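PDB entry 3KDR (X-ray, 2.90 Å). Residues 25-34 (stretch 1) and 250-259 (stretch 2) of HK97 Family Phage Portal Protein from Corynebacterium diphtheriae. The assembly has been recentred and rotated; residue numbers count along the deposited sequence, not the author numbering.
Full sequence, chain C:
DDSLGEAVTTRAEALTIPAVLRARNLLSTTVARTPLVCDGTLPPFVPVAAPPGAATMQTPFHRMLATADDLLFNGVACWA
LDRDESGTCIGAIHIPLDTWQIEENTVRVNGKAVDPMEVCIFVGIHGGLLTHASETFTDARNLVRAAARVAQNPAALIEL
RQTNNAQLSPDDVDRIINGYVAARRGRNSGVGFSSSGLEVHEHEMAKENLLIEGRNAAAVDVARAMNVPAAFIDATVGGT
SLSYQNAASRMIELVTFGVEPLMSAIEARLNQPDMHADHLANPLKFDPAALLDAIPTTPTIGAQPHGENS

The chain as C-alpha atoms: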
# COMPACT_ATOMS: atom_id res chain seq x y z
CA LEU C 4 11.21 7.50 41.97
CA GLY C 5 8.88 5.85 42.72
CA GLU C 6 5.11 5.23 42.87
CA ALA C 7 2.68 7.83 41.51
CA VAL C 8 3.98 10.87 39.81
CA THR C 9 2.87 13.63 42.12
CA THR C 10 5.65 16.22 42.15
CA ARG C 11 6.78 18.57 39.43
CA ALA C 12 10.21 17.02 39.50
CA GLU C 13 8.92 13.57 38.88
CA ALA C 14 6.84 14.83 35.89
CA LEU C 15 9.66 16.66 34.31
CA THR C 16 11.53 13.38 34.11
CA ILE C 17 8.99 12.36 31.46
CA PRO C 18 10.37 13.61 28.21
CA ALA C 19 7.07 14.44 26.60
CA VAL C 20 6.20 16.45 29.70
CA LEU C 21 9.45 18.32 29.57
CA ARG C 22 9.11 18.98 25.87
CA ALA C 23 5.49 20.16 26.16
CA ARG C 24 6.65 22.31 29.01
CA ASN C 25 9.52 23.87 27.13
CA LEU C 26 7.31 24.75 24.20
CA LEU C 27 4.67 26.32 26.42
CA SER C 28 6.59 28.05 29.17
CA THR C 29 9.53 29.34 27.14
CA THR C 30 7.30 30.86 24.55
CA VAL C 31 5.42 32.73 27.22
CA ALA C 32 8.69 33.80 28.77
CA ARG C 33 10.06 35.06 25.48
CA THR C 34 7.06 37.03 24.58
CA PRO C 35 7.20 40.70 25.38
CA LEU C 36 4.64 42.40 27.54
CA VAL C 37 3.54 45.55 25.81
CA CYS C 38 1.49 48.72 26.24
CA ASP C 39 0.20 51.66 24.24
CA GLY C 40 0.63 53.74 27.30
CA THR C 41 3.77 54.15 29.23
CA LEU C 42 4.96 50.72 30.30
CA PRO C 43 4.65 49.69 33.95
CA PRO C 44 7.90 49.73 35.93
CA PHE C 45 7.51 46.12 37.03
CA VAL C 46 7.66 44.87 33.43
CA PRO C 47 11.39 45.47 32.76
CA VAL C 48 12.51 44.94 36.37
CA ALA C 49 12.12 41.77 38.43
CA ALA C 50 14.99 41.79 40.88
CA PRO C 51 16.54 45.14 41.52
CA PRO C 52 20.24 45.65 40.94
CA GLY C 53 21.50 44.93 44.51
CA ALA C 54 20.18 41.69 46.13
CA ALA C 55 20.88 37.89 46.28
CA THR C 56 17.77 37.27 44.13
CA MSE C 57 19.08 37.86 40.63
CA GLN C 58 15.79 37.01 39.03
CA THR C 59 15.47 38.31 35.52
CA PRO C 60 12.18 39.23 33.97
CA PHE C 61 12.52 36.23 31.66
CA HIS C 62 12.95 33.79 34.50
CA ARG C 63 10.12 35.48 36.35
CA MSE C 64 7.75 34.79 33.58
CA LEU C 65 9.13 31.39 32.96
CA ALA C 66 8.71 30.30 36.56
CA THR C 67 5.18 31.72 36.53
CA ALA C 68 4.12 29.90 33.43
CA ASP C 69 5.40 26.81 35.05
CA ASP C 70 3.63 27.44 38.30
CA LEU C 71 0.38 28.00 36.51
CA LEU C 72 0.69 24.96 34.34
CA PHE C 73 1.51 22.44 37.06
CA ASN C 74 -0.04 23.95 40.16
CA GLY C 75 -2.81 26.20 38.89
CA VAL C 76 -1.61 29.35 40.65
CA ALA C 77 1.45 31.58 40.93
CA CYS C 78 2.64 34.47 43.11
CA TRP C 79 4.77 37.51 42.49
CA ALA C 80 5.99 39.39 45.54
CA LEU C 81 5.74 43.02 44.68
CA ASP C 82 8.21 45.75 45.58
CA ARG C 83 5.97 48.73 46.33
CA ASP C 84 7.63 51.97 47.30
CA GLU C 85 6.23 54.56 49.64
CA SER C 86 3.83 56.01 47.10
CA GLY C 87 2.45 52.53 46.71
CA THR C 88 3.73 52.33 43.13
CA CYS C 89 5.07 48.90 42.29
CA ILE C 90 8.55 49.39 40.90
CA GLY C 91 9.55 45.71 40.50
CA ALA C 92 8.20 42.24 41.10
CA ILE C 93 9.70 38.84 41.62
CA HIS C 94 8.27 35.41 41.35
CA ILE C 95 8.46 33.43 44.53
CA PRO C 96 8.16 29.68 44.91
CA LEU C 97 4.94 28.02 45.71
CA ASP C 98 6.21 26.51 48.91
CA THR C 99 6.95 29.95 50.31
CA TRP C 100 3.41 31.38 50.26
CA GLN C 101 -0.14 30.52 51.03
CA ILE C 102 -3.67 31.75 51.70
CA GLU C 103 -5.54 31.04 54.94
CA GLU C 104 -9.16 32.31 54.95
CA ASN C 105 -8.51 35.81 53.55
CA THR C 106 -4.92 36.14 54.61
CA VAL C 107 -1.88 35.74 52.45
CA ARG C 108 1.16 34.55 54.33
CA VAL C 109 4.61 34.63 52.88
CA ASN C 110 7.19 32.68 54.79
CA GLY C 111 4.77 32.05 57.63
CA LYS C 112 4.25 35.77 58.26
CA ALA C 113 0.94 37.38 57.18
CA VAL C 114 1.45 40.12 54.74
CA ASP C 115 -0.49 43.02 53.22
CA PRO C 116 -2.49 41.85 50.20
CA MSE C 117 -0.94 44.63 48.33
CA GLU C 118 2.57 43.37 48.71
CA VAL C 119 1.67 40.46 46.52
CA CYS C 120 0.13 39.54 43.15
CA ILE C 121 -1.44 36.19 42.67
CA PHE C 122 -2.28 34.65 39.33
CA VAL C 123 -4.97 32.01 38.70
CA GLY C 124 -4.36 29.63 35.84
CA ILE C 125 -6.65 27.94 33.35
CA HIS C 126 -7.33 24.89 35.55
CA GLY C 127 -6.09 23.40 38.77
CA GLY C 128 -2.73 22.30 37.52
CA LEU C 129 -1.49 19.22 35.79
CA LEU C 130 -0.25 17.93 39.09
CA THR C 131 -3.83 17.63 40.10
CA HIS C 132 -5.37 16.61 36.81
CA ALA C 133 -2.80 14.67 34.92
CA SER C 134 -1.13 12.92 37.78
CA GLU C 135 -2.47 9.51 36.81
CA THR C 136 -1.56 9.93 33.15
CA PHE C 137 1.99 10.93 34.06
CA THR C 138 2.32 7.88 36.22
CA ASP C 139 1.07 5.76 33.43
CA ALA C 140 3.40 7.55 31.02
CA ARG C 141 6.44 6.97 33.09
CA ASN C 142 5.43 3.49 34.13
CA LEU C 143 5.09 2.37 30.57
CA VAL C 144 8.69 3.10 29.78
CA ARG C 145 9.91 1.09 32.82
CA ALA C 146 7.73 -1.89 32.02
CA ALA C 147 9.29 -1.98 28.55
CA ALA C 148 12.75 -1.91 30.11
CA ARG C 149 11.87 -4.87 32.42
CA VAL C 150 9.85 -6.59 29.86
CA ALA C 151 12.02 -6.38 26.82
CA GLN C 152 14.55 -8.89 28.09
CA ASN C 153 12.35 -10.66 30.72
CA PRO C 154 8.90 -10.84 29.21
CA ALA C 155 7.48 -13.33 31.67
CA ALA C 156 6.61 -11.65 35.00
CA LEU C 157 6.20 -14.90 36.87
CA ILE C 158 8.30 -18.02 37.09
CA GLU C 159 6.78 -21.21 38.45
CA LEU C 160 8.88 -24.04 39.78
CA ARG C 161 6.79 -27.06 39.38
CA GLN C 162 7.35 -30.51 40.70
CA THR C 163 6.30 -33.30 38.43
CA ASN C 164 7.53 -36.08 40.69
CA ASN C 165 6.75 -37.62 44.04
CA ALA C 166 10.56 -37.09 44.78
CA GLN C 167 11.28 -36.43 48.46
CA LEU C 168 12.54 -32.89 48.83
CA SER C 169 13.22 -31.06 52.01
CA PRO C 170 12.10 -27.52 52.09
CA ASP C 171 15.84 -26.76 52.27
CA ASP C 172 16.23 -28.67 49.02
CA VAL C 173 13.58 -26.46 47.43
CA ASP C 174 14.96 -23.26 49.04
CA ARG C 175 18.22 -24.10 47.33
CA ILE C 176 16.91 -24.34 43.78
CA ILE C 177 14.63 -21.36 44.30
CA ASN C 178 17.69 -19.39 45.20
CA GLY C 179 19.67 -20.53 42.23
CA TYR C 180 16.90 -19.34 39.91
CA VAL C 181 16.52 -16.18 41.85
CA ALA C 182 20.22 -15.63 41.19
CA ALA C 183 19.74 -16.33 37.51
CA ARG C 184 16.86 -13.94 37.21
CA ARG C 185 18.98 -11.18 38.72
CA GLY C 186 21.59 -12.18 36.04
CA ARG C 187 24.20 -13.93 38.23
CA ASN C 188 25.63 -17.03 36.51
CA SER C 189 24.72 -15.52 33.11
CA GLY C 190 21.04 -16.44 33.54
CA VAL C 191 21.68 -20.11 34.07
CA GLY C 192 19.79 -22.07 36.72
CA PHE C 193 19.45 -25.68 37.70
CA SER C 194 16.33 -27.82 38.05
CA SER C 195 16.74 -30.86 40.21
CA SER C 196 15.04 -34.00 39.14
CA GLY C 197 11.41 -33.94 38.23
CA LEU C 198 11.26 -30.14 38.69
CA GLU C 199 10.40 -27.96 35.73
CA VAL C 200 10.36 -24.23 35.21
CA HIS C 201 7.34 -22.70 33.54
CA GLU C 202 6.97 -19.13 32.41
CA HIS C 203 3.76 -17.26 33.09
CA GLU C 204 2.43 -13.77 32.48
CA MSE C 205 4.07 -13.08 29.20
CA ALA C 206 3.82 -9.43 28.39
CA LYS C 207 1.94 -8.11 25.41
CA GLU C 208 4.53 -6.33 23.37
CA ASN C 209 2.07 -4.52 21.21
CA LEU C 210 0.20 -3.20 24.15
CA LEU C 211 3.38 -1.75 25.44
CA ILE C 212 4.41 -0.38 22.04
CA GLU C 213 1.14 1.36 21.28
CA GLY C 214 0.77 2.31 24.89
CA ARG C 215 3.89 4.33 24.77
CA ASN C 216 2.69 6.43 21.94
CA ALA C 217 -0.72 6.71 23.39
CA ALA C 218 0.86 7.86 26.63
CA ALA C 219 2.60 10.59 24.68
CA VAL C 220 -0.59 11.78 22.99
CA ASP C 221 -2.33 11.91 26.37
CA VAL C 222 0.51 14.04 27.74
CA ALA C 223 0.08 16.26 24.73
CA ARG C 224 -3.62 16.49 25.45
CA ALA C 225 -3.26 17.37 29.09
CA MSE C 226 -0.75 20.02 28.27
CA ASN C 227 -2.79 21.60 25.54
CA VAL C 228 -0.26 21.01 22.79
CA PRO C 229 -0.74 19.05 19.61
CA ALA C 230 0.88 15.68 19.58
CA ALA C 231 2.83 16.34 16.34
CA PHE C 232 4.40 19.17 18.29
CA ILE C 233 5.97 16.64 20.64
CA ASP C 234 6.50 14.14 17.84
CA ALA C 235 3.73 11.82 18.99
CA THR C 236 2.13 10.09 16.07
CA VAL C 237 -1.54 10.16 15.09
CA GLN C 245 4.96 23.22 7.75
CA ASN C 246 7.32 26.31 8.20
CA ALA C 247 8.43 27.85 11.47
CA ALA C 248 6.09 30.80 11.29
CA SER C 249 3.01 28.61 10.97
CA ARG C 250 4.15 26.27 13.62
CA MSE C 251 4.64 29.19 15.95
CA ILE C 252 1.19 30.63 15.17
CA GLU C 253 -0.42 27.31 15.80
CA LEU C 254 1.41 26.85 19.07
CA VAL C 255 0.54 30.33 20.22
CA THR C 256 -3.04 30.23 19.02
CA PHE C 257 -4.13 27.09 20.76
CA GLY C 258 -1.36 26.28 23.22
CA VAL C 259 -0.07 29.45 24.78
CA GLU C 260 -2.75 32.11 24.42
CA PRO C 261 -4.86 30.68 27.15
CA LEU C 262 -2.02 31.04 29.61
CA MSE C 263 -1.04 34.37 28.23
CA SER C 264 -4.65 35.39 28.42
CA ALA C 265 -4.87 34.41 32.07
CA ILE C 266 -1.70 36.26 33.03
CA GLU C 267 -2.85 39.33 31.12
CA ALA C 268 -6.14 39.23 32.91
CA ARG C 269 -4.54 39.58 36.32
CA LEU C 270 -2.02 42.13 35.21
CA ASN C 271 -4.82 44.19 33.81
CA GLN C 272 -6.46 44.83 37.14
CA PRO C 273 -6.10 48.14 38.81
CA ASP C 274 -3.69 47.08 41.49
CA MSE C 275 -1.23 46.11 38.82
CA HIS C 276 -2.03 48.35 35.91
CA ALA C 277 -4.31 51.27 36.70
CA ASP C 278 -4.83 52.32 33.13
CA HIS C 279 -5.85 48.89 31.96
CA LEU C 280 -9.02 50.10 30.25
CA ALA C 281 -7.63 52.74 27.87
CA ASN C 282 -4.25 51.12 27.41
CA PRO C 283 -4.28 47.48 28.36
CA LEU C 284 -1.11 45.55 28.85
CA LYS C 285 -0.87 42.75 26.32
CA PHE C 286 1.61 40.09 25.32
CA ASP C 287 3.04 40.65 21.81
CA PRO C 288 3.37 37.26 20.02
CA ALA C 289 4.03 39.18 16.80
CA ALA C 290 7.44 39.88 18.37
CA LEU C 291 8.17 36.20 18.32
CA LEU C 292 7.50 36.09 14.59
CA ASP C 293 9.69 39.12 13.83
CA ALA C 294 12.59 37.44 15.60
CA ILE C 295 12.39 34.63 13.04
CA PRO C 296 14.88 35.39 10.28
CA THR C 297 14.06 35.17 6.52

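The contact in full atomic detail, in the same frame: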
# COMPACT_ATOMS: atom_id res chain seq x y z
N ASN C 25 8.61 22.90 27.69
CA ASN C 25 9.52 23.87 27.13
C ASN C 25 8.79 24.69 26.09
O ASN C 25 8.87 25.89 26.08
CB ASN C 25 10.70 23.19 26.47
CG ASN C 25 11.66 22.57 27.48
OD1 ASN C 25 12.57 21.81 27.09
ND2 ASN C 25 11.46 22.88 28.77
N LEU C 26 8.04 24.03 25.22
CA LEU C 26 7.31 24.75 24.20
C LEU C 26 6.38 25.76 24.82
O LEU C 26 6.30 26.86 24.35
CB LEU C 26 6.53 23.78 23.31
CG LEU C 26 7.34 22.92 22.34
CD1 LEU C 26 6.51 21.79 21.81
CD2 LEU C 26 7.87 23.77 21.19
N LEU C 27 5.65 25.39 25.85
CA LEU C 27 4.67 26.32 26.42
C LEU C 27 5.32 27.42 27.24
O LEU C 27 5.14 28.60 26.95
CB LEU C 27 3.70 25.60 27.34
CG LEU C 27 2.69 24.64 26.69
CD1 LEU C 27 2.05 23.83 27.75
CD2 LEU C 27 1.62 25.33 25.83
N SER C 28 6.05 27.06 28.27
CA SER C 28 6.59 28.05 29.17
C SER C 28 7.65 28.96 28.60
O SER C 28 7.77 30.06 29.05
CB SER C 28 7.20 27.36 30.36
OG SER C 28 6.17 26.73 31.11
N THR C 29 8.45 28.50 27.66
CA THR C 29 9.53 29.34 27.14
C THR C 29 8.97 30.32 26.15
O THR C 29 9.48 31.44 25.99
CB THR C 29 10.60 28.52 26.49
OG1 THR C 29 10.02 27.78 25.42
CG2 THR C 29 11.18 27.54 27.52
N THR C 30 7.91 29.93 25.48
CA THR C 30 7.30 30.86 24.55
C THR C 30 6.71 32.02 25.32
O THR C 30 6.93 33.15 24.98
CB THR C 30 6.26 30.14 23.76
OG1 THR C 30 6.90 29.01 23.15
CG2 THR C 30 5.67 31.01 22.70
N VAL C 31 5.98 31.71 26.37
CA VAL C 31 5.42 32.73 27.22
C VAL C 31 6.52 33.61 27.66
O VAL C 31 6.46 34.81 27.42
CB VAL C 31 4.72 32.16 28.46
CG1 VAL C 31 4.37 33.26 29.37
CG2 VAL C 31 3.48 31.38 28.05
N ALA C 32 7.54 33.02 28.28
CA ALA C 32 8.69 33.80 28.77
C ALA C 32 9.31 34.68 27.71
O ALA C 32 9.69 35.76 28.00
CB ALA C 32 9.73 32.93 29.37
N ARG C 33 9.37 34.25 26.47
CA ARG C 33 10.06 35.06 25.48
C ARG C 33 9.21 36.17 24.94
O ARG C 33 9.68 37.06 24.23
CB ARG C 33 10.49 34.20 24.32
CG ARG C 33 11.52 33.21 24.69
CD ARG C 33 11.92 32.40 23.51
NE ARG C 33 12.06 33.26 22.36
CZ ARG C 33 11.91 32.87 21.10
NH1 ARG C 33 11.65 31.58 20.80
NH2 ARG C 33 12.06 33.75 20.11
N THR C 34 7.95 36.14 25.26
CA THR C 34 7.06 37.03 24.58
C THR C 34 6.92 38.35 25.35
O THR C 34 6.58 38.36 26.52
CB THR C 34 5.73 36.38 24.44
OG1 THR C 34 5.92 35.10 23.81
CG2 THR C 34 4.80 37.25 23.62
N ARG C 250 4.10 27.05 12.44
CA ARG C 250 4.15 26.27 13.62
C ARG C 250 4.03 27.15 14.84
O ARG C 250 3.33 26.81 15.78
CB ARG C 250 5.43 25.46 13.70
CG ARG C 250 5.68 24.57 12.49
CD ARG C 250 6.23 23.18 12.83
NE ARG C 250 7.12 23.20 14.00
CZ ARG C 250 7.29 22.19 14.87
NH1 ARG C 250 8.11 22.33 15.90
NH2 ARG C 250 6.62 21.04 14.74
N MSE C 251 4.71 28.28 14.83
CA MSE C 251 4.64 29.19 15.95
C MSE C 251 3.20 29.75 16.12
O MSE C 251 2.71 29.85 17.25
CB MSE C 251 5.71 30.29 15.85
CG MSE C 251 5.88 31.20 17.05
SE MSE C 251 6.11 30.29 18.71
CE MSE C 251 8.03 30.17 18.73
N ILE C 252 2.52 30.08 15.03
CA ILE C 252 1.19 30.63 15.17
C ILE C 252 0.26 29.59 15.78
O ILE C 252 -0.56 29.87 16.68
CB ILE C 252 0.66 31.12 13.82
CG1 ILE C 252 1.35 32.42 13.43
CG2 ILE C 252 -0.80 31.36 13.89
CD1 ILE C 252 1.55 32.62 11.93
N GLU C 253 0.38 28.38 15.31
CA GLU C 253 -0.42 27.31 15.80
C GLU C 253 -0.18 27.11 17.28
O GLU C 253 -1.11 26.89 18.06
CB GLU C 253 0.04 26.08 15.07
CG GLU C 253 -0.54 24.84 15.56
CD GLU C 253 -2.04 24.77 15.28
OE1 GLU C 253 -2.48 25.25 14.17
OE2 GLU C 253 -2.76 24.19 16.18
N LEU C 254 1.08 27.12 17.67
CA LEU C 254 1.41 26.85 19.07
C LEU C 254 0.82 27.95 19.94
O LEU C 254 0.16 27.73 20.93
CB LEU C 254 2.91 26.79 19.24
CG LEU C 254 3.37 26.45 20.65
CD1 LEU C 254 2.87 25.16 21.09
CD2 LEU C 254 4.85 26.45 20.67
N VAL C 255 1.09 29.18 19.55
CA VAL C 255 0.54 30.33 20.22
C VAL C 255 -0.96 30.31 20.23
O VAL C 255 -1.57 30.52 21.29
CB VAL C 255 0.98 31.62 19.52
CG1 VAL C 255 0.29 32.79 20.10
CG2 VAL C 255 2.52 31.79 19.61
N THR C 256 -1.59 30.08 19.07
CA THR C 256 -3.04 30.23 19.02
C THR C 256 -3.76 29.28 19.96
O THR C 256 -4.60 29.70 20.71
CB THR C 256 -3.57 30.03 17.65
OG1 THR C 256 -2.91 30.95 16.79
CG2 THR C 256 -5.07 30.27 17.63
N PHE C 257 -3.44 28.01 19.91
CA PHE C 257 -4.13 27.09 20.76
C PHE C 257 -3.37 26.71 22.02
O PHE C 257 -3.97 26.47 23.03
CB PHE C 257 -4.50 25.88 19.96
CG PHE C 257 -5.24 26.21 18.75
CD1 PHE C 257 -6.62 26.39 18.79
CD2 PHE C 257 -4.60 26.36 17.58
CE1 PHE C 257 -7.36 26.69 17.67
CE2 PHE C 257 -5.32 26.68 16.43
CZ PHE C 257 -6.72 26.85 16.49
N GLY C 258 -2.06 26.67 22.01
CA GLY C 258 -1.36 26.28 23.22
C GLY C 258 -1.12 27.33 24.27
O GLY C 258 -1.35 27.11 25.44
N VAL C 259 -0.64 28.48 23.86
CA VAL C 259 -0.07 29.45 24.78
C VAL C 259 -1.03 30.58 25.11
O VAL C 259 -0.94 31.15 26.17
CB VAL C 259 1.22 30.05 24.15
CG1 VAL C 259 1.92 30.93 25.08
CG2 VAL C 259 2.11 28.97 23.75

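Two helical segments more than two hundred residues apart in sequence cross almost at right angles: the axes of helix 25-33 and helix 250-259 make an angle of 99° and approach to 10.4 Å. The backbones come nearest at Leu-27 and Val-259, whose CA atoms are 5.9 Å apart. No hydrogen bond passes between the segments, so the contact, which buries 386 Å² in total, rests on van der Waals packing of largely apolar groups.

Thr-30 and Val-259 each lose 65 Å² to the other segment, the largest shares in the contact, and both direct their CA-to-CB bonds toward it. Val-259, with chi1 in t, places CG1 3.4 Å from CG2 of Val-31, a tight methyl-to-methyl contact, while its CG2 lies 4.2 Å from both Leu-27 CD2 and Thr-30 CG2. One valine thus touches positions 27, 30 and 31, the i, i+3, i+4 spacing of one side of a helix.

Thr-30 has chi1 in m. Thr-30 OG1 donates a hydrogen bond to Leu-26 O at 2.5 Å, one turn back, so the hydroxyl is satisfied within its own helix; it also lies beside Leu-254 CD2. Thr-30 CG2 packs against apolar neighbours: it lies 4.1 Å from SE of the selenomethionine Met-251 and 4.5 Å from Val-255 CG2, besides Val-259.

Leu-254 comes next, with 55 Å² covered by the first helix. Its CA-to-CB bond also points toward that helix, and Leu-254 CD2 sits 4.0 Å from Leu-26 O, 4.1 Å from Leu-26 CD2 and 4.1 Å from Thr-30 OG1. This methyl therefore rests beside the carbonyl and hydroxyl that are already paired with each other, as well as against a leucine methyl.

Leu-27 leaves its backbone sideways, but its end comes nearer, bringing CD2 to 3.5 Å from Gly-258 O. The glycine leaves room here: an ideal CB on Gly-258 would point toward the first helix, lie a tight 3.4 Å from Leu-27 CD2 and clash with Leu-254 O at 2.8 Å. Around it the second helix widens into a pi-type turn at 254-259, where Val-259 N donates to Leu-254 O at 3.1 Å, while its bond to Val-255 O, at 3.4 Å, is weak.

At the other end of the contact, Met-251, whose SE packs on Thr-30, also brings its CE to 4.4 Å from Arg-33 NH1, oblique to the guanidinium.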